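Local coordinates for hydrogenase expression/formation protein HypE (Desulfovibrio vulgaris subsp. vulgaris, PDB 2Z1U) that binds ATP and magnesium ions and, as a member of the HypE family, probably takes part in the maturation of hydrogenases, at residues D166-S171 and C241-T246; Q318-M321 and G327-L330. All blocks are in the same frame, centred on the assembly; numbering follows the deposited sequence.

Contact 1: D166-S171 and C241-T246; sequences DAILIS and CHVLET
Ile168 meets Cys241 across the mixed sheet of the AIR synthase-related C-terminal domain, where strands 167-170 and 240-244 are next-but-one neighbours with strand 300-306 running between them. Their backbones therefore stand well apart, the axes of the short segments approaching no closer than 8.5 Å, and the interval is spanned from one side by the Ile168 side chain. One methyl does nearly all the work. With CG1 anti to the carbonyl carbon (chi1 -55°) and the chain extended beyond it (chi2 171°), Ile168 carries CD1 out over the beginning of the other strand. There Ile168 CD1 lies 3.8 Å from Cys241 CB and 4.0 Å from Cys241 SG, so the methyl rests against the flank of the cysteine. Further along, Val243 CG2 is a looser apolar neighbour, 4.5 Å from Ile168 CD1. The contact is small and buried, and made by dispersion forces. Ile168 spends its backbone polar groups on Ile302 and Gly303 of the intervening strand, while its side chain also packs on Ile302 and on Ile275 and Ile277 of strand 275-278, within a largely aliphatic cluster. The two strands run in broadly the same direction, turned by 51°, as expected from twist accumulated over two steps of a sheet; a long aliphatic side chain reaches across the intervening strand, as is common in the core of a twisted sheet.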
loop_
_atom_site.group_PDB
_atom_site.type_symbol
_atom_site.label_atom_id
_atom_site.label_comp_id
_atom_site.label_asym_id
_atom_site.label_seq_id
_atom_site.Cartn_x
_atom_site.Cartn_y
_atom_site.Cartn_z
ATOM N N ASP A 166 10.400 -15.319 -30.147
ATOM C CA ASP A 166 9.970 -15.750 -28.807
ATOM C C ASP A 166 8.652 -16.523 -28.861
ATOM O O ASP A 166 7.749 -16.166 -29.627
ATOM C CB ASP A 166 9.789 -14.548 -27.882
ATOM C CG ASP A 166 11.104 -14.007 -27.339
ATOM O OD1 ASP A 166 12.185 -14.578 -27.611
ATOM O OD2 ASP A 166 11.047 -12.996 -26.616
ATOM N N ALA A 167 8.545 -17.571 -28.045
ATOM C CA ALA A 167 7.271 -18.243 -27.859
ATOM C C ALA A 167 6.446 -17.481 -26.820
ATOM O O ALA A 167 7.001 -16.837 -25.929
ATOM C CB ALA A 167 7.492 -19.681 -27.427
ATOM N N ILE A 168 5.125 -17.528 -26.949
ATOM C CA ILE A 168 4.228 -16.943 -25.953
ATOM C C ILE A 168 3.494 -18.096 -25.335
ATOM O O ILE A 168 2.810 -18.852 -26.036
ATOM C CB ILE A 168 3.203 -15.946 -26.559
ATOM C CG1 ILE A 168 3.900 -14.838 -27.350
ATOM C CG2 ILE A 168 2.331 -15.332 -25.446
ATOM C CD1 ILE A 168 2.935 -13.938 -28.164
ATOM N N LEU A 169 3.715 -18.273 -24.033
ATOM C CA LEU A 169 3.122 -19.363 -23.272
ATOM C C LEU A 169 2.101 -18.821 -22.277
ATOM O O LEU A 169 2.252 -17.724 -21.717
ATOM C CB LEU A 169 4.200 -20.155 -22.507
ATOM C CG LEU A 169 5.465 -20.671 -23.187
ATOM C CD1 LEU A 169 6.306 -21.430 -22.148
ATOM C CD2 LEU A 169 5.146 -21.574 -24.396
ATOM N N ILE A 170 1.049 -19.602 -22.072
ATOM C CA ILE A 170 0.071 -19.304 -21.032
ATOM C C ILE A 170 0.095 -20.429 -20.010
ATOM O O ILE A 170 0.327 -21.605 -20.367
ATOM C CB ILE A 170 -1.347 -19.109 -21.648
ATOM C CG1 ILE A 170 -2.245 -18.311 -20.706
ATOM C CG2 ILE A 170 -1.969 -20.471 -22.045
ATOM C CD1 ILE A 170 -1.830 -16.841 -20.502
ATOM N N SER A 171 -0.156 -20.084 -18.748
ATOM C CA SER A 171 -0.001 -21.063 -17.641
ATOM C C SER A 171 -1.286 -21.826 -17.339
ATOM O O SER A 171 -1.268 -22.781 -16.592
ATOM C CB SER A 171 0.511 -20.381 -16.365
ATOM O OG SER A 171 -0.432 -19.457 -15.875
ATOM N N CYS A 241 2.501 -9.355 -31.393
ATOM C CA CYS A 241 2.209 -10.672 -30.850
ATOM C C CYS A 241 1.226 -11.373 -31.765
ATOM O O CYS A 241 0.204 -10.794 -32.150
ATOM C CB CYS A 241 1.670 -10.566 -29.417
ATOM S SG CYS A 241 2.889 -9.969 -28.222
ATOM N N HIS A 242 1.574 -12.594 -32.169
ATOM C CA HIS A 242 0.692 -13.429 -32.975
ATOM C C HIS A 242 0.196 -14.600 -32.129
ATOM O O HIS A 242 0.987 -15.346 -31.577
ATOM C CB HIS A 242 1.403 -13.923 -34.244
ATOM C CG HIS A 242 1.538 -12.870 -35.302
ATOM N ND1 HIS A 242 0.671 -12.768 -36.370
ATOM C CD2 HIS A 242 2.421 -11.849 -35.438
ATOM C CE1 HIS A 242 1.021 -11.742 -37.127
ATOM N NE2 HIS A 242 2.079 -11.166 -36.583
ATOM N N VAL A 243 -1.116 -14.746 -32.040
ATOM C CA VAL A 243 -1.741 -15.709 -31.147
ATOM C C VAL A 243 -2.704 -16.608 -31.930
ATOM O O VAL A 243 -3.303 -16.168 -32.909
ATOM C CB VAL A 243 -2.428 -14.963 -29.972
ATOM C CG1 VAL A 243 -3.675 -15.698 -29.479
ATOM C CG2 VAL A 243 -1.419 -14.805 -28.816
ATOM N N LEU A 244 -2.817 -17.876 -31.527
ATOM C CA LEU A 244 -3.705 -18.825 -32.212
ATOM C C LEU A 244 -4.949 -19.077 -31.357
ATOM O O LEU A 244 -4.839 -19.629 -30.242
ATOM C CB LEU A 244 -2.969 -20.147 -32.488
ATOM C CG LEU A 244 -3.674 -21.195 -33.367
ATOM C CD1 LEU A 244 -3.992 -20.673 -34.786
ATOM C CD2 LEU A 244 -2.845 -22.476 -33.434
ATOM N N GLU A 245 -6.125 -18.694 -31.870
ATOM C CA GLU A 245 -7.365 -18.757 -31.061
ATOM C C GLU A 245 -7.609 -20.134 -30.421
ATOM O O GLU A 245 -7.957 -20.221 -29.239
ATOM C CB GLU A 245 -8.611 -18.340 -31.861
ATOM C CG GLU A 245 -9.874 -18.200 -30.980
ATOM C CD GLU A 245 -11.058 -17.589 -31.719
ATOM O OE1 GLU A 245 -11.194 -17.824 -32.918
ATOM O OE2 GLU A 245 -11.872 -16.883 -31.103
ATOM N N THR A 246 -7.437 -21.181 -31.218
ATOM C CA THR A 246 -7.715 -22.546 -30.788
ATOM C C THR A 246 -6.763 -23.010 -29.686
ATOM O O THR A 246 -7.098 -23.934 -28.967
ATOM C CB THR A 246 -7.684 -23.577 -31.940
ATOM O OG1 THR A 246 -6.435 -23.505 -32.645
ATOM C CG2 THR A 246 -8.859 -23.378 -32.904
#

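Contact 2: Q318-M321 and G327-L330; sequences QVVM and GHRL
Met321 O is approached by two groups of the facing strand. Arg329 N donates a hydrogen bond to Met321 O at 2.9 Å, while His328 CA adds a CA-H...O contact at 3.3 Å from the same oxygen. The reciprocal bond, from Met321 N to Arg329 O, is of the same length. Together the two backbone hydrogen bonds make Met321 and Arg329 an antiparallel hydrogen-bonded pair, next to the non-hydrogen-bonded pair of Val320 and Leu330.

Side chains then sort themselves between the two faces. Met321 and Arg329 run side by side, and the bend of the methionine at its last torsion (chi3 72°) lays CE over one face of the guanidinium, 3.8 Å from Arg329 NH2. Arg329 NH1 is meanwhile engaged by Asp264 in a salt bridge, which should help to fix the flat group that the methyl covers. On the other face, Val320 CG2 meets His328 CD2 obliquely at 3.9 Å. The end of Leu330 reaches back along the partner strand: its CD1 comes within 3.5 Å of Val319 O, and its CD2 lies 3.6 Å from Gln318 NE2. That glutamine takes its polar bond from another quarter, OE1 accepting from Arg315 N.

The two segments belong to a beta hairpin whose second strand, 328-330, is outermost in the sheet within this chain. Strand 319-322 pairs on its inner flank with strand 240-244, Met321 packs on Val243, and Val319 rests against Leu230 and Asn231 of helix 225-237.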
loop_
_atom_site.group_PDB
_atom_site.type_symbol
_atom_site.label_atom_id
_atom_site.label_comp_id
_atom_site.label_asym_id
_atom_site.label_seq_id
_atom_site.Cartn_x
_atom_site.Cartn_y
_atom_site.Cartn_z
ATOM N N GLN A 318 0.796 -4.150 -31.910
ATOM C CA GLN A 318 -0.469 -4.802 -32.244
ATOM C C GLN A 318 -0.485 -6.291 -31.912
ATOM O O GLN A 318 0.551 -6.949 -31.882
ATOM C CB GLN A 318 -0.850 -4.560 -33.716
ATOM C CG GLN A 318 -1.239 -3.109 -34.004
ATOM C CD GLN A 318 -2.044 -2.949 -35.297
ATOM O OE1 GLN A 318 -1.615 -3.363 -36.373
ATOM N NE2 GLN A 318 -3.211 -2.329 -35.185
ATOM N N VAL A 319 -1.677 -6.811 -31.648
ATOM C CA VAL A 319 -1.843 -8.212 -31.294
ATOM C C VAL A 319 -2.822 -8.844 -32.275
ATOM O O VAL A 319 -3.999 -8.485 -32.293
ATOM C CB VAL A 319 -2.383 -8.364 -29.868
ATOM C CG1 VAL A 319 -2.599 -9.843 -29.538
ATOM C CG2 VAL A 319 -1.415 -7.728 -28.852
ATOM N N VAL A 320 -2.327 -9.778 -33.079
ATOM C CA VAL A 320 -3.172 -10.446 -34.056
ATOM C C VAL A 320 -3.401 -11.933 -33.811
ATOM O O VAL A 320 -2.457 -12.729 -33.666
ATOM C CB VAL A 320 -2.800 -10.085 -35.538
ATOM C CG1 VAL A 320 -1.410 -9.450 -35.658
ATOM C CG2 VAL A 320 -3.004 -11.257 -36.514
ATOM N N MET A 321 -4.678 -12.288 -33.743
ATOM C CA MET A 321 -5.082 -13.649 -33.447
ATOM C C MET A 321 -5.503 -14.325 -34.727
ATOM O O MET A 321 -6.402 -13.821 -35.441
ATOM C CB MET A 321 -6.237 -13.661 -32.434
ATOM C CG MET A 321 -6.636 -15.063 -31.960
ATOM S SD MET A 321 -7.724 -15.052 -30.517
ATOM C CE MET A 321 -9.268 -14.463 -31.208
ATOM N N GLY A 327 -9.377 -17.200 -40.358
ATOM C CA GLY A 327 -9.060 -15.801 -40.632
ATOM C C GLY A 327 -8.284 -15.149 -39.521
ATOM O O GLY A 327 -7.546 -15.836 -38.764
ATOM N N HIS A 328 -8.460 -13.827 -39.388
ATOM C CA HIS A 328 -7.780 -13.074 -38.330
ATOM C C HIS A 328 -8.668 -12.070 -37.607
ATOM O O HIS A 328 -9.638 -11.547 -38.172
ATOM C CB HIS A 328 -6.562 -12.338 -38.884
ATOM C CG HIS A 328 -5.561 -13.240 -39.521
ATOM N ND1 HIS A 328 -5.603 -13.556 -40.859
ATOM C CD2 HIS A 328 -4.516 -13.926 -39.002
ATOM C CE1 HIS A 328 -4.618 -14.388 -41.143
ATOM N NE2 HIS A 328 -3.941 -14.625 -40.037
ATOM N N ARG A 329 -8.288 -11.792 -36.369
ATOM C CA ARG A 329 -8.937 -10.815 -35.514
ATOM C C ARG A 329 -7.862 -10.006 -34.811
ATOM O O ARG A 329 -6.958 -10.560 -34.159
ATOM C CB ARG A 329 -9.877 -11.500 -34.503
ATOM C CG ARG A 329 -9.954 -10.825 -33.144
ATOM C CD ARG A 329 -11.376 -10.559 -32.694
ATOM N NE ARG A 329 -11.901 -11.700 -31.973
ATOM C CZ ARG A 329 -12.160 -11.746 -30.664
ATOM N NH1 ARG A 329 -11.999 -10.684 -29.872
ATOM N NH2 ARG A 329 -12.621 -12.887 -30.164
ATOM N N LEU A 330 -7.960 -8.688 -34.941
ATOM C CA LEU A 330 -7.102 -7.780 -34.183
ATOM C C LEU A 330 -7.639 -7.698 -32.758
ATOM O O LEU A 330 -8.809 -7.376 -32.557
ATOM C CB LEU A 330 -7.075 -6.400 -34.867
ATOM C CG LEU A 330 -6.172 -5.315 -34.279
ATOM C CD1 LEU A 330 -4.694 -5.706 -34.294
ATOM C CD2 LEU A 330 -6.401 -3.982 -35.003
#

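Overall arrangement
Followed from the N terminus, contact 1 closes a long excursion of 69 residues, rich in helix, between 166-171 and 241-246. Contact 2 opens only after that and closes a short hairpin turn, so the two are in series and neither nest nor cross. Space reunites them, for their centres are about 12 Å apart and strands 240-244 and 319-322 are neighbours in one sheet. Probable hydrogen bonds link Val320 N to Cys241 O and Val243 N to Val320 O, each 2.9 Å long. Contact 1 thus joins two interior strands, 167-170 and 240-244, and contact 2 extends the sheet to its edge strand within this chain.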